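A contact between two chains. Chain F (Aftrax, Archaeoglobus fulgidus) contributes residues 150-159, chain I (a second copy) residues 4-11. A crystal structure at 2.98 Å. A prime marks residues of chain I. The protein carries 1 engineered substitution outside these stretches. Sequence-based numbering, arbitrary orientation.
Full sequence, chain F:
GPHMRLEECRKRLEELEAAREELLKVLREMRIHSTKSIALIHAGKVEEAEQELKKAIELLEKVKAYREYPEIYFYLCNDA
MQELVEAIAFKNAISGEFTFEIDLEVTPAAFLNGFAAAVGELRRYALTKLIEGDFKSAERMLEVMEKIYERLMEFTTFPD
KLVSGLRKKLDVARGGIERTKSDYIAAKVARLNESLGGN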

ATOM      1  N   GLU F 150     -25.250  28.296   0.071  1.00 39.34           N
ATOM      2  CA  GLU F 150     -25.302  29.227   1.191  1.00 37.01           C
ATOM      3  C   GLU F 150     -25.792  28.587   2.503  1.00 37.69           C
ATOM      4  O   GLU F 150     -25.167  28.769   3.550  1.00 39.29           O
ATOM      5  CB  GLU F 150     -26.133  30.460   0.810  1.00 42.34           C
ATOM      6  CG  GLU F 150     -26.419  31.439   1.945  1.00 80.43           C
ATOM      7  CD  GLU F 150     -27.397  32.535   1.535  1.00112.94           C
ATOM      8  OE1 GLU F 150     -27.946  32.462   0.408  1.00104.16           O
ATOM      9  OE2 GLU F 150     -27.614  33.469   2.342  1.00111.64           O
ATOM     10  N   ARG F 151     -26.879  27.819   2.461  1.00 40.10           N
ATOM     11  CA  ARG F 151     -27.378  27.233   3.706  1.00 41.54           C
ATOM     12  C   ARG F 151     -26.515  26.064   4.182  1.00 47.80           C
ATOM     13  O   ARG F 151     -26.378  25.836   5.384  1.00 67.37           O
ATOM     14  CB  ARG F 151     -28.846  26.822   3.582  1.00 36.62           C
ATOM     15  CG  ARG F 151     -29.721  27.929   3.027  1.00 50.84           C
ATOM     16  CD  ARG F 151     -30.569  28.665   4.084  1.00 73.65           C
ATOM     17  NE  ARG F 151     -31.816  29.136   3.464  1.00108.05           N
ATOM     18  CZ  ARG F 151     -33.055  28.816   3.857  1.00 95.90           C
ATOM     19  NH1 ARG F 151     -33.277  28.040   4.923  1.00 74.74           N
ATOM     20  NH2 ARG F 151     -34.093  29.292   3.179  1.00 69.25           N
ATOM     21  N   LEU F 152     -25.922  25.333   3.237  1.00 49.78           N
ATOM     22  CA  LEU F 152     -25.138  24.144   3.564  1.00 31.59           C
ATOM     23  C   LEU F 152     -23.746  24.472   4.093  1.00 48.57           C
ATOM     24  O   LEU F 152     -23.158  23.671   4.820  1.00 51.64           O
ATOM     25  CB  LEU F 152     -25.018  23.245   2.340  1.00 26.38           C
ATOM     26  CG  LEU F 152     -25.644  21.852   2.350  1.00 40.10           C
ATOM     27  CD1 LEU F 152     -26.919  21.809   3.155  1.00 23.90           C
ATOM     28  CD2 LEU F 152     -25.895  21.383   0.914  1.00 30.08           C
ATOM     29  N   MET F 153     -23.209  25.639   3.736  1.00 41.59           N
ATOM     30  CA  MET F 153     -21.834  25.958   4.112  1.00 31.55           C
ATOM     31  C   MET F 153     -21.562  26.029   5.614  1.00 39.53           C
ATOM     32  O   MET F 153     -20.427  25.914   6.040  1.00 47.05           O
ATOM     33  CB  MET F 153     -21.371  27.247   3.453  1.00 43.95           C
ATOM     34  CG  MET F 153     -20.751  27.063   2.083  1.00 37.93           C
ATOM     35  SD  MET F 153     -19.237  26.094   2.122  1.00 43.98           S
ATOM     36  CE  MET F 153     -18.157  27.139   3.090  1.00 32.19           C
ATOM     37  N   GLU F 154     -22.595  26.208   6.420  1.00 51.92           N
ATOM     38  CA  GLU F 154     -22.385  26.302   7.861  1.00 46.09           C
ATOM     39  C   GLU F 154     -22.129  24.942   8.541  1.00 53.27           C
ATOM     40  O   GLU F 154     -21.581  24.897   9.643  1.00 61.40           O
ATOM     41  CB  GLU F 154     -23.551  27.033   8.532  1.00 58.48           C
ATOM     42  CG  GLU F 154     -24.749  26.148   8.809  1.00 69.53           C
ATOM     43  CD  GLU F 154     -25.803  26.847   9.633  1.00103.95           C
ATOM     44  OE1 GLU F 154     -25.781  28.101   9.668  1.00120.60           O
ATOM     45  OE2 GLU F 154     -26.647  26.144  10.241  1.00 91.25           O
ATOM     46  N   PHE F 155     -22.510  23.837   7.894  1.00 56.22           N
ATOM     47  CA  PHE F 155     -22.284  22.498   8.462  1.00 48.79           C
ATOM     48  C   PHE F 155     -20.870  22.044   8.211  1.00 42.90           C
ATOM     49  O   PHE F 155     -20.452  20.983   8.643  1.00 29.83           O
ATOM     50  CB  PHE F 155     -23.245  21.478   7.874  1.00 29.84           C
ATOM     51  CG  PHE F 155     -24.657  21.727   8.242  1.00 37.69           C
ATOM     52  CD1 PHE F 155     -25.432  22.618   7.503  1.00 40.85           C
ATOM     53  CD2 PHE F 155     -25.209  21.108   9.346  1.00 36.23           C
ATOM     54  CE1 PHE F 155     -26.736  22.862   7.848  1.00 42.59           C
ATOM     55  CE2 PHE F 155     -26.521  21.346   9.701  1.00 41.21           C
ATOM     56  CZ  PHE F 155     -27.287  22.225   8.950  1.00 45.79           C
ATOM     57  N   THR F 156     -20.135  22.883   7.510  1.00 46.48           N
ATOM     58  CA  THR F 156     -18.781  22.580   7.132  1.00 35.63           C
ATOM     59  C   THR F 156     -17.810  22.639   8.337  1.00 45.83           C
ATOM     60  O   THR F 156     -16.679  22.164   8.251  1.00 47.57           O
ATOM     61  CB  THR F 156     -18.392  23.462   5.912  1.00 32.43           C
ATOM     62  OG1 THR F 156     -17.723  22.661   4.928  1.00 57.33           O
ATOM     63  CG2 THR F 156     -17.572  24.679   6.302  1.00 26.32           C
ATOM     64  N   THR F 157     -18.276  23.176   9.469  1.00 49.22           N
ATOM     65  CA  THR F 157     -17.520  23.140  10.738  1.00 53.12           C
ATOM     66  C   THR F 157     -17.572  21.794  11.462  1.00 56.78           C
ATOM     67  O   THR F 157     -16.828  21.571  12.418  1.00 61.20           O
ATOM     68  CB  THR F 157     -18.068  24.122  11.779  1.00 39.91           C
ATOM     69  OG1 THR F 157     -19.492  24.166  11.661  1.00 51.65           O
ATOM     70  CG2 THR F 157     -17.461  25.503  11.614  1.00 36.51           C
ATOM     71  N   PHE F 158     -18.483  20.919  11.055  1.00 62.93           N
ATOM     72  CA  PHE F 158     -18.591  19.610  11.696  1.00 49.41           C
ATOM     73  C   PHE F 158     -17.500  18.667  11.209  1.00 52.99           C
ATOM     74  O   PHE F 158     -17.075  18.757  10.049  1.00 53.28           O
ATOM     75  CB  PHE F 158     -19.986  19.013  11.488  1.00 40.66           C
ATOM     76  CG  PHE F 158     -21.065  19.763  12.215  1.00 61.20           C
ATOM     77  CD1 PHE F 158     -21.184  19.664  13.600  1.00 51.01           C
ATOM     78  CD2 PHE F 158     -21.944  20.577  11.528  1.00 48.53           C
ATOM     79  CE1 PHE F 158     -22.162  20.347  14.276  1.00 39.56           C
ATOM     80  CE2 PHE F 158     -22.926  21.267  12.201  1.00 53.34           C
ATOM     81  CZ  PHE F 158     -23.034  21.157  13.575  1.00 47.07           C
ATOM     82  N   PRO F 159     -17.028  17.776  12.103  1.00 50.44           N
ATOM     83  CA  PRO F 159     -15.958  16.832  11.774  1.00 38.24           C
ATOM     84  C   PRO F 159     -16.343  16.019  10.550  1.00 30.37           C
ATOM     85  O   PRO F 159     -17.491  15.575  10.437  1.00 24.91           O
ATOM     86  CB  PRO F 159     -15.868  15.947  13.037  1.00 27.73           C
ATOM     87  CG  PRO F 159     -17.136  16.147  13.750  1.00 36.76           C
ATOM     88  CD  PRO F 159     -17.531  17.557  13.470  1.00 48.61           C
TER
ATOM     89  N   MET I   4     -36.905  23.012  11.698  1.00 62.24           N
ATOM     90  CA  MET I   4     -37.133  23.043  10.260  1.00 71.03           C
ATOM     91  C   MET I   4     -36.146  22.155   9.483  1.00 83.18           C
ATOM     92  O   MET I   4     -35.680  22.529   8.402  1.00 91.44           O
ATOM     93  CB  MET I   4     -37.135  24.488   9.713  1.00 64.36           C
ATOM     94  CG  MET I   4     -35.771  25.206   9.713  1.00 85.27           C
ATOM     95  SD  MET I   4     -35.748  26.701   8.678  1.00123.54           S
ATOM     96  CE  MET I   4     -34.498  26.311   7.445  1.00 50.64           C
ATOM     97  N   ARG I   5     -35.834  20.983  10.036  1.00 61.55           N
ATOM     98  CA  ARG I   5     -35.030  19.956   9.336  1.00 55.39           C
ATOM     99  C   ARG I   5     -33.541  20.273   9.202  1.00 46.88           C
ATOM    100  O   ARG I   5     -32.715  19.529   9.708  1.00 52.55           O
ATOM    101  CB  ARG I   5     -35.625  19.568   7.984  1.00 34.90           C
ATOM    102  CG  ARG I   5     -36.118  18.144   7.949  1.00 52.34           C
ATOM    103  CD  ARG I   5     -37.242  17.897   8.953  1.00 42.59           C
ATOM    104  NE  ARG I   5     -37.304  16.486   9.311  1.00 74.29           N
ATOM    105  CZ  ARG I   5     -36.967  15.996  10.504  1.00 95.75           C
ATOM    106  NH1 ARG I   5     -36.562  16.814  11.474  1.00 89.89           N
ATOM    107  NH2 ARG I   5     -37.044  14.687  10.732  1.00 80.22           N
ATOM    108  N   LEU I   6     -33.193  21.361   8.521  1.00 37.41           N
ATOM    109  CA  LEU I   6     -31.843  21.900   8.653  1.00 33.39           C
ATOM    110  C   LEU I   6     -31.506  22.117  10.137  1.00 39.20           C
ATOM    111  O   LEU I   6     -30.396  21.848  10.609  1.00 41.42           O
ATOM    112  CB  LEU I   6     -31.698  23.196   7.855  1.00 23.41           C
ATOM    113  CG  LEU I   6     -31.206  22.956   6.422  1.00 37.05           C
ATOM    114  CD1 LEU I   6     -30.613  24.220   5.826  1.00 47.75           C
ATOM    115  CD2 LEU I   6     -30.196  21.822   6.363  1.00 16.47           C
ATOM    116  N   GLU I   7     -32.504  22.574  10.879  1.00 77.24           N
ATOM    117  CA  GLU I   7     -32.343  22.820  12.298  1.00 68.72           C
ATOM    118  C   GLU I   7     -32.011  21.517  13.020  1.00 56.69           C
ATOM    119  O   GLU I   7     -30.980  21.428  13.693  1.00 47.07           O
ATOM    120  CB  GLU I   7     -33.612  23.457  12.859  1.00 66.87           C
ATOM    121  CG  GLU I   7     -33.339  24.494  13.928  1.00 89.56           C
ATOM    122  CD  GLU I   7     -32.329  25.526  13.479  1.00 84.82           C
ATOM    123  OE1 GLU I   7     -32.748  26.521  12.844  1.00 83.65           O
ATOM    124  OE2 GLU I   7     -31.121  25.339  13.767  1.00 83.04           O
ATOM    125  N   GLU I   8     -32.877  20.514  12.855  1.00 48.95           N
ATOM    126  CA  GLU I   8     -32.729  19.228  13.532  1.00 52.16           C
ATOM    127  C   GLU I   8     -31.418  18.560  13.129  1.00 61.65           C
ATOM    128  O   GLU I   8     -30.784  17.862  13.931  1.00 61.18           O
ATOM    129  CB  GLU I   8     -33.915  18.304  13.239  1.00 56.10           C
ATOM    130  N   CYS I   9     -31.009  18.783  11.888  1.00 45.17           N
ATOM    131  CA  CYS I   9     -29.686  18.360  11.468  1.00 38.16           C
ATOM    132  C   CYS I   9     -28.632  18.975  12.361  1.00 47.12           C
ATOM    133  O   CYS I   9     -27.904  18.255  13.042  1.00 46.80           O
ATOM    134  CB  CYS I   9     -29.415  18.752  10.029  1.00 38.36           C
ATOM    135  SG  CYS I   9     -29.667  17.372   8.931  1.00 54.74           S
ATOM    136  N   ARG I  10     -28.556  20.303  12.368  1.00 42.43           N
ATOM    137  CA  ARG I  10     -27.583  20.971  13.224  1.00 38.42           C
ATOM    138  C   ARG I  10     -27.613  20.436  14.665  1.00 49.94           C
ATOM    139  O   ARG I  10     -26.560  20.193  15.263  1.00 55.73           O
ATOM    140  CB  ARG I  10     -27.774  22.488  13.183  1.00 52.18           C
ATOM    141  CG  ARG I  10     -26.937  23.254  14.194  1.00 51.22           C
ATOM    142  CD  ARG I  10     -26.898  24.735  13.876  1.00 60.17           C
ATOM    143  NE  ARG I  10     -25.796  25.033  12.963  1.00108.19           N
ATOM    144  CZ  ARG I  10     -24.523  25.142  13.337  1.00105.74           C
ATOM    145  NH1 ARG I  10     -24.187  24.977  14.611  1.00102.26           N
ATOM    146  NH2 ARG I  10     -23.581  25.415  12.442  1.00 80.49           N
ATOM    147  N   LYS I  11     -28.812  20.205  15.199  1.00 45.32           N
ATOM    148  CA  LYS I  11     -28.952  19.701  16.568  1.00 56.24           C
ATOM    149  C   LYS I  11     -28.320  18.302  16.752  1.00 48.72           C
ATOM    150  O   LYS I  11     -27.409  18.109  17.589  1.00 57.95           O
ATOM    151  CB  LYS I  11     -30.423  19.719  17.016  1.00 34.52           C
TER

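The contact joins a chain F segment that enters as a helix to the first turns of a chain I helix that begins at Leu6′, with Arg5′ at the N-cap position. The CA of Arg151 lies 8.5 Å from that of Leu6′, and the CA of Phe155 7.3 Å from that of Arg10′, so both backbones run in roughly the same sense over four residues. Together the stretches bury 430 Å².

Arg10′ contributes the largest share of that surface. Its CA-to-CB bond points sideways; the side chain extends and then bends: chi1 (172°) and chi2 (166°) are both t, and chi3 turns to m at -88°. This places Arg10′ NE 3.1 Å from Glu154 OE2, with an N-H...O angle of 159°, a salt bridge that is also a hydrogen bond. The carboxylate approaches the guanidinium at its edge, where the N-H bonds point. Glu154 answers with chi1 p (82°) and chi2 t (172°), from a CB directed toward chain I. Phe158 CZ lies over one face of the same guanidinium, 4.1 Å from Arg10′ NH1. Thr157 OG1 donates to Glu154 O at 3.0 Å, bracing the backbone at the residue that bears the carboxylate.

Phe155, with chi1 m (-66°) and chi2 85°, carries its ring from a sideways CB to the helix. Phe155 CE1 meets Leu6′ CD2 and Phe155 CE2 meets Cys9′ CB, each at 3.9 Å, two apolar contacts. The ring edge also faces backbone: Phe155 CZ is 3.5 Å from Leu6′ O and Phe155 CE2 3.5 Å from Arg10′ N, two atoms already paired by a 3.0 Å helical hydrogen bond.

Leu6′, its CB directed toward chain F, has chi1 between wells (-91°) and chi2 t (-160°). Arg151 CB packs 3.9 Å from Leu6′ CD1; with chi1 m (-50°) and chi2 between wells (-103°), Arg151 NH1 reaches Met4′ CE at 3.3 Å, a contact at the guanidinium edge. No hydrogen bond links Arg151 to chain I's stretch.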